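Flavoredoxin (Methanosarcina acetivorans, PDB 3BNK) binds the cofactor FMN and probably works as a small electron-transfer flavoprotein. Local coordinates at the interface of chains A and B. Numbering follows the deposited sequence. Chains: chain A/B, Flavoredoxin.

Contacts 1 and 2 belong to one two-fold interface between identical flavoredoxin chains, and each recurs with the chains exchanged. The centres of their C-alpha atoms lie about 24 Å apart, and no residue number occurs in both. Contact 1 is built around strand 168-178 of both chains, whereas contact 2 lays the segment 8-13 of chain A across strands of chain B. The two are joined in sequence: B:Pro15 of contact 1 comes just after the stretch that forms the twin of contact 2. Late strands and an exchanged N-terminal segment together would tie the copies into a dimer, if this assembly is the biological one.

Contact 1: the interface of chains A and B. Residues chain A 154-155, 172-173, 175; chain B 15, 163, 168, 170.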
loop_
_atom_site.group_PDB
_atom_site.type_symbol
_atom_site.label_atom_id
_atom_site.label_comp_id
_atom_site.label_asym_id
_atom_site.label_seq_id
_atom_site.Cartn_x
_atom_site.Cartn_y
_atom_site.Cartn_z
ATOM N N ILE A 154 6.450 5.900 13.454
ATOM C CA ILE A 154 7.006 6.065 12.099
ATOM C C ILE A 154 8.246 7.000 12.018
ATOM O O ILE A 154 9.215 6.722 11.292
ATOM C CB ILE A 154 5.894 6.420 11.056
ATOM C CG1 ILE A 154 6.415 6.276 9.624
ATOM C CG2 ILE A 154 5.313 7.827 11.288
ATOM C CD1 ILE A 154 5.296 6.252 8.558
ATOM N N LYS A 155 8.237 8.082 12.787
ATOM C CA LYS A 155 9.435 8.952 12.858
ATOM C C LYS A 155 10.679 8.248 13.434
ATOM O O LYS A 155 11.780 8.433 12.930
ATOM C CB LYS A 155 9.129 10.254 13.605
ATOM C CG LYS A 155 8.054 11.112 12.961
ATOM C CD LYS A 155 8.667 12.130 11.989
ATOM C CE LYS A 155 8.272 11.869 10.578
ATOM N NZ LYS A 155 9.048 12.761 9.648
ATOM N N VAL A 172 9.414 10.243 5.083
ATOM C CA VAL A 172 8.181 10.816 5.628
ATOM C C VAL A 172 8.404 12.277 6.056
ATOM O O VAL A 172 9.477 12.641 6.549
ATOM C CB VAL A 172 7.614 9.947 6.793
ATOM C CG1 VAL A 172 6.360 10.575 7.391
ATOM C CG2 VAL A 172 7.331 8.502 6.295
ATOM N N GLY A 173 7.382 13.102 5.836
ATOM C CA GLY A 173 7.440 14.520 6.151
ATOM C C GLY A 173 6.823 14.831 7.489
ATOM O O GLY A 173 7.016 14.095 8.461
ATOM N N TYR A 175 3.984 15.939 10.452
ATOM C CA TYR A 175 2.641 15.683 10.953
ATOM C C TYR A 175 1.627 16.639 10.316
ATOM O O TYR A 175 1.890 17.829 10.168
ATOM C CB TYR A 175 2.633 15.793 12.477
ATOM C CG TYR A 175 1.334 15.435 13.156
ATOM C CD1 TYR A 175 1.023 14.104 13.460
ATOM C CD2 TYR A 175 0.430 16.431 13.550
ATOM C CE1 TYR A 175 -0.160 13.774 14.121
ATOM C CE2 TYR A 175 -0.760 16.107 14.211
ATOM C CZ TYR A 175 -1.045 14.782 14.490
ATOM O OH TYR A 175 -2.216 14.461 15.142
ATOM N N PRO B 15 4.184 3.911 5.989
ATOM C CA PRO B 15 2.832 4.367 6.289
ATOM C C PRO B 15 1.858 3.733 5.311
ATOM O O PRO B 15 2.269 2.970 4.433
ATOM C CB PRO B 15 2.908 5.861 5.958
ATOM C CG PRO B 15 3.815 5.881 4.732
ATOM C CD PRO B 15 4.812 4.759 4.948
ATOM N N THR B 163 -0.896 6.715 9.372
ATOM C CA THR B 163 -0.340 5.752 10.273
ATOM C C THR B 163 -1.418 5.411 11.333
ATOM O O THR B 163 -2.077 6.300 11.868
ATOM C CB THR B 163 1.031 6.307 10.776
ATOM O OG1 THR B 163 1.888 5.248 11.184
ATOM C CG2 THR B 163 0.879 7.321 11.842
ATOM N N SER B 168 -2.424 9.081 12.748
ATOM C CA SER B 168 -1.799 10.343 12.313
ATOM C C SER B 168 -1.790 10.500 10.791
ATOM O O SER B 168 -1.716 9.527 10.050
ATOM C CB SER B 168 -0.372 10.476 12.857
ATOM O OG SER B 168 -0.284 10.130 14.235
ATOM N N TRP B 170 0.360 12.511 7.676
ATOM C CA TRP B 170 1.690 13.023 7.357
ATOM C C TRP B 170 1.682 13.464 5.896
ATOM O O TRP B 170 0.839 13.027 5.099
ATOM C CB TRP B 170 2.783 11.947 7.566
ATOM C CG TRP B 170 2.637 11.203 8.857
ATOM C CD1 TRP B 170 1.853 10.097 9.088
ATOM C CD2 TRP B 170 3.258 11.521 10.106
ATOM N NE1 TRP B 170 1.951 9.719 10.404
ATOM C CE2 TRP B 170 2.809 10.569 11.050
ATOM C CE3 TRP B 170 4.156 12.514 10.520
ATOM C CZ2 TRP B 170 3.223 10.584 12.386
ATOM C CZ3 TRP B 170 4.567 12.528 11.854
ATOM C CH2 TRP B 170 4.097 11.566 12.768
HETATM O O HOH W 1 -2.349 11.916 15.967
#
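An antiparallel strand pairing with a mixed apolar core joins the two copies here: the backbones of A:Tyr175 and B:Trp170 form an antiparallel beta bridge that helps hold the deposited dimer together. The indole of B:Trp170, a broad flat group suited to filling a seam, is sandwiched. On one face A:Ile154 lays its CG2 methyl near the rim, 3.6 Å from CZ2 of B:Trp170. On the opposite face A:Tyr175, with CG anti to its backbone N (chi1 -175°), turns the CD1 edge of its ring toward the indole, the planes 84° apart. Its CE1 also packs on CB of B:Ser168 at 3.5 Å. Tyrosine suits this place by pairing an aromatic edge with a hydroxyl that reaches a water shared with the serine OG. A:Ile154 reaches on with CD1, 3.6 Å from CB of B:Pro15. The long aliphatic chain of A:Lys155 passes beside the rim of the indole, on the same side as the isoleucine, its CG 3.9 Å from CZ3 of B:Trp170. Bends at chi2 and chi3 bring NZ of A:Lys155 back to its own chain, where it bonds the carbonyl O of A:Gly173 at 2.7 Å. The same lysine NZ stands above the carbonyl plane of A:Val172, 3.1 Å from its O. An alanine in place of A:Lys155 would probably leave both carbonyls without this donor and open a gap beside the indole rim. In the fold, helix 154-157 flanks the paired 168-178 strands.

Contact 2: the interface of chains A and B. Residues chain A 8-13; chain B 39, 45, 47, 117, 137, 140.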
loop_
_atom_site.group_PDB
_atom_site.type_symbol
_atom_site.label_atom_id
_atom_site.label_comp_id
_atom_site.label_asym_id
_atom_site.label_seq_id
_atom_site.Cartn_x
_atom_site.Cartn_y
_atom_site.Cartn_z
ATOM N N ASN A 8 -1.799 7.464 -18.738
ATOM C CA ASN A 8 -1.555 6.034 -18.916
ATOM C C ASN A 8 -2.087 5.198 -17.746
ATOM O O ASN A 8 -1.913 5.569 -16.590
ATOM C CB ASN A 8 -0.057 5.791 -19.119
ATOM C CG ASN A 8 0.252 4.398 -19.647
ATOM O OD1 ASN A 8 0.266 3.422 -18.891
ATOM N ND2 ASN A 8 0.522 4.302 -20.959
ATOM N N ASN A 9 -2.723 4.070 -18.075
ATOM C CA ASN A 9 -3.376 3.178 -17.105
ATOM C C ASN A 9 -2.477 2.445 -16.127
ATOM O O ASN A 9 -2.940 2.034 -15.066
ATOM C CB ASN A 9 -4.225 2.137 -17.830
ATOM C CG ASN A 9 -5.533 2.681 -18.278
ATOM O OD1 ASN A 9 -6.173 2.117 -19.166
ATOM N ND2 ASN A 9 -5.950 3.789 -17.678
ATOM N N ASN A 10 -1.215 2.244 -16.496
ATOM C CA ASN A 10 -0.255 1.618 -15.602
ATOM C C ASN A 10 0.187 2.634 -14.532
ATOM O O ASN A 10 1.283 3.196 -14.583
ATOM C CB ASN A 10 0.922 1.056 -16.409
ATOM C CG ASN A 10 1.851 0.164 -15.583
ATOM O OD1 ASN A 10 2.958 -0.179 -16.029
ATOM N ND2 ASN A 10 1.413 -0.224 -14.396
ATOM N N VAL A 11 -0.707 2.878 -13.575
ATOM C CA VAL A 11 -0.472 3.851 -12.514
ATOM C C VAL A 11 -0.229 3.170 -11.171
ATOM O O VAL A 11 -0.953 2.234 -10.787
ATOM C CB VAL A 11 -1.626 4.875 -12.411
ATOM C CG1 VAL A 11 -1.473 5.958 -13.458
ATOM C CG2 VAL A 11 -2.949 4.190 -12.597
ATOM N N PHE A 12 0.805 3.638 -10.474
ATOM C CA PHE A 12 1.163 3.108 -9.161
ATOM C C PHE A 12 0.525 3.964 -8.079
ATOM O O PHE A 12 0.054 5.069 -8.356
ATOM C CB PHE A 12 2.684 3.051 -8.987
ATOM C CG PHE A 12 3.371 2.110 -9.940
ATOM C CD1 PHE A 12 3.547 2.457 -11.286
ATOM C CD2 PHE A 12 3.855 0.887 -9.494
ATOM C CE1 PHE A 12 4.187 1.593 -12.167
ATOM C CE2 PHE A 12 4.499 0.014 -10.360
ATOM C CZ PHE A 12 4.665 0.364 -11.702
ATOM N N ILE A 13 0.479 3.442 -6.856
ATOM C CA ILE A 13 -0.029 4.218 -5.723
ATOM C C ILE A 13 0.990 5.298 -5.370
ATOM O O ILE A 13 2.192 5.041 -5.397
ATOM C CB ILE A 13 -0.330 3.303 -4.484
ATOM C CG1 ILE A 13 -1.300 2.166 -4.888
ATOM C CG2 ILE A 13 -0.890 4.119 -3.315
ATOM C CD1 ILE A 13 -2.650 2.638 -5.396
ATOM N N ARG B 39 -1.217 -1.872 -5.594
ATOM C CA ARG B 39 -1.139 -2.611 -6.863
ATOM C C ARG B 39 -1.078 -4.116 -6.591
ATOM O O ARG B 39 -0.591 -4.572 -5.542
ATOM C CB ARG B 39 0.023 -2.136 -7.745
ATOM C CG ARG B 39 -0.253 -0.827 -8.493
ATOM C CD ARG B 39 -1.276 -0.976 -9.625
ATOM N NE ARG B 39 -0.821 -1.870 -10.691
ATOM C CZ ARG B 39 -0.154 -1.463 -11.775
ATOM N NH1 ARG B 39 0.128 -0.179 -11.946
ATOM N NH2 ARG B 39 0.237 -2.339 -12.687
ATOM N N PRO B 45 -3.000 -3.712 -15.763
ATOM C CA PRO B 45 -2.789 -3.023 -14.484
ATOM C C PRO B 45 -3.977 -3.216 -13.522
ATOM O O PRO B 45 -5.086 -2.800 -13.828
ATOM C CB PRO B 45 -2.627 -1.559 -14.904
ATOM C CG PRO B 45 -3.314 -1.475 -16.253
ATOM C CD PRO B 45 -3.024 -2.775 -16.902
ATOM N N LEU B 47 -5.239 -3.031 -9.216
ATOM C CA LEU B 47 -5.035 -2.664 -7.809
ATOM C C LEU B 47 -6.000 -3.487 -6.959
ATOM O O LEU B 47 -6.874 -4.173 -7.481
ATOM C CB LEU B 47 -5.372 -1.189 -7.550
ATOM C CG LEU B 47 -4.979 0.085 -8.293
ATOM C CD1 LEU B 47 -5.997 1.170 -8.046
ATOM C CD2 LEU B 47 -3.590 0.596 -7.859
ATOM N N LEU B 117 -8.325 7.005 -10.254
ATOM C CA LEU B 117 -8.214 5.718 -10.928
ATOM C C LEU B 117 -9.581 5.049 -10.973
ATOM O O LEU B 117 -10.153 4.728 -9.940
ATOM C CB LEU B 117 -7.173 4.816 -10.240
ATOM C CG LEU B 117 -5.809 5.427 -9.881
ATOM C CD1 LEU B 117 -4.878 4.394 -9.235
ATOM C CD2 LEU B 117 -5.103 6.131 -11.090
ATOM N N ILE B 137 -7.412 -1.138 -13.560
ATOM C CA ILE B 137 -7.461 0.295 -13.813
ATOM C C ILE B 137 -7.749 0.497 -15.300
ATOM O O ILE B 137 -6.887 0.273 -16.168
ATOM C CB ILE B 137 -6.152 1.018 -13.393
ATOM C CG1 ILE B 137 -5.801 0.693 -11.935
ATOM C CG2 ILE B 137 -6.280 2.543 -13.593
ATOM C CD1 ILE B 137 -4.330 0.998 -11.596
ATOM N N ALA B 140 -7.377 6.352 -16.103
ATOM C CA ALA B 140 -6.743 7.200 -15.110
ATOM C C ALA B 140 -6.801 8.645 -15.556
ATOM O O ALA B 140 -6.572 8.953 -16.732
ATOM C CB ALA B 140 -5.303 6.767 -14.866
#
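The N-terminal loop segment 8-13 of chain A, between strands 5-7 and 16-17, lies across chain B with A:Val11 pressed against B:Leu117 and B:Ile137. This arm meets residues of strands 37-41, 46-52, 115-126 and 130-142, together with the loop residue B:Pro45. A:Val11 is compact and branched; its CG1 is anti to the carbonyl carbon (chi1 -81°), which leaves CG2 between the backbone N and the carbonyl carbon and aims it at the apolar patch, 3.6 Å from CD1 of B:Ile137 and tightly packed at 3.3 Å from CD2 of B:Leu117. Farther along, A:Ile13 meets B:Leu47 tip to tip, CD1 to CD2, just as tightly at 3.3 Å. B:Arg39 supplies the polar grip, its long chain bent at chi2 and chi3. NH1 donates to the backbone O of A:Val11 at 2.9 Å (151° at H); the oxygen lies near the guanidinium plane, but the donor stands above the carbonyl plane. The same NH1 sits 4.3 Å over the centre of the A:Phe12 ring, a cation-pi contact, while CB of B:Pro45 covers part of one guanidinium face. As modelled, ND2 of A:Asn10 faces NH1 and NH2 of B:Arg39, donor against donor; the amide is therefore doubtful, and its O and N may be interchanged. The turn at A:Asn9 is probably steadied from within: the backbone N of A:Asn10 donates to OD1 of A:Asn8 at 3.1 Å.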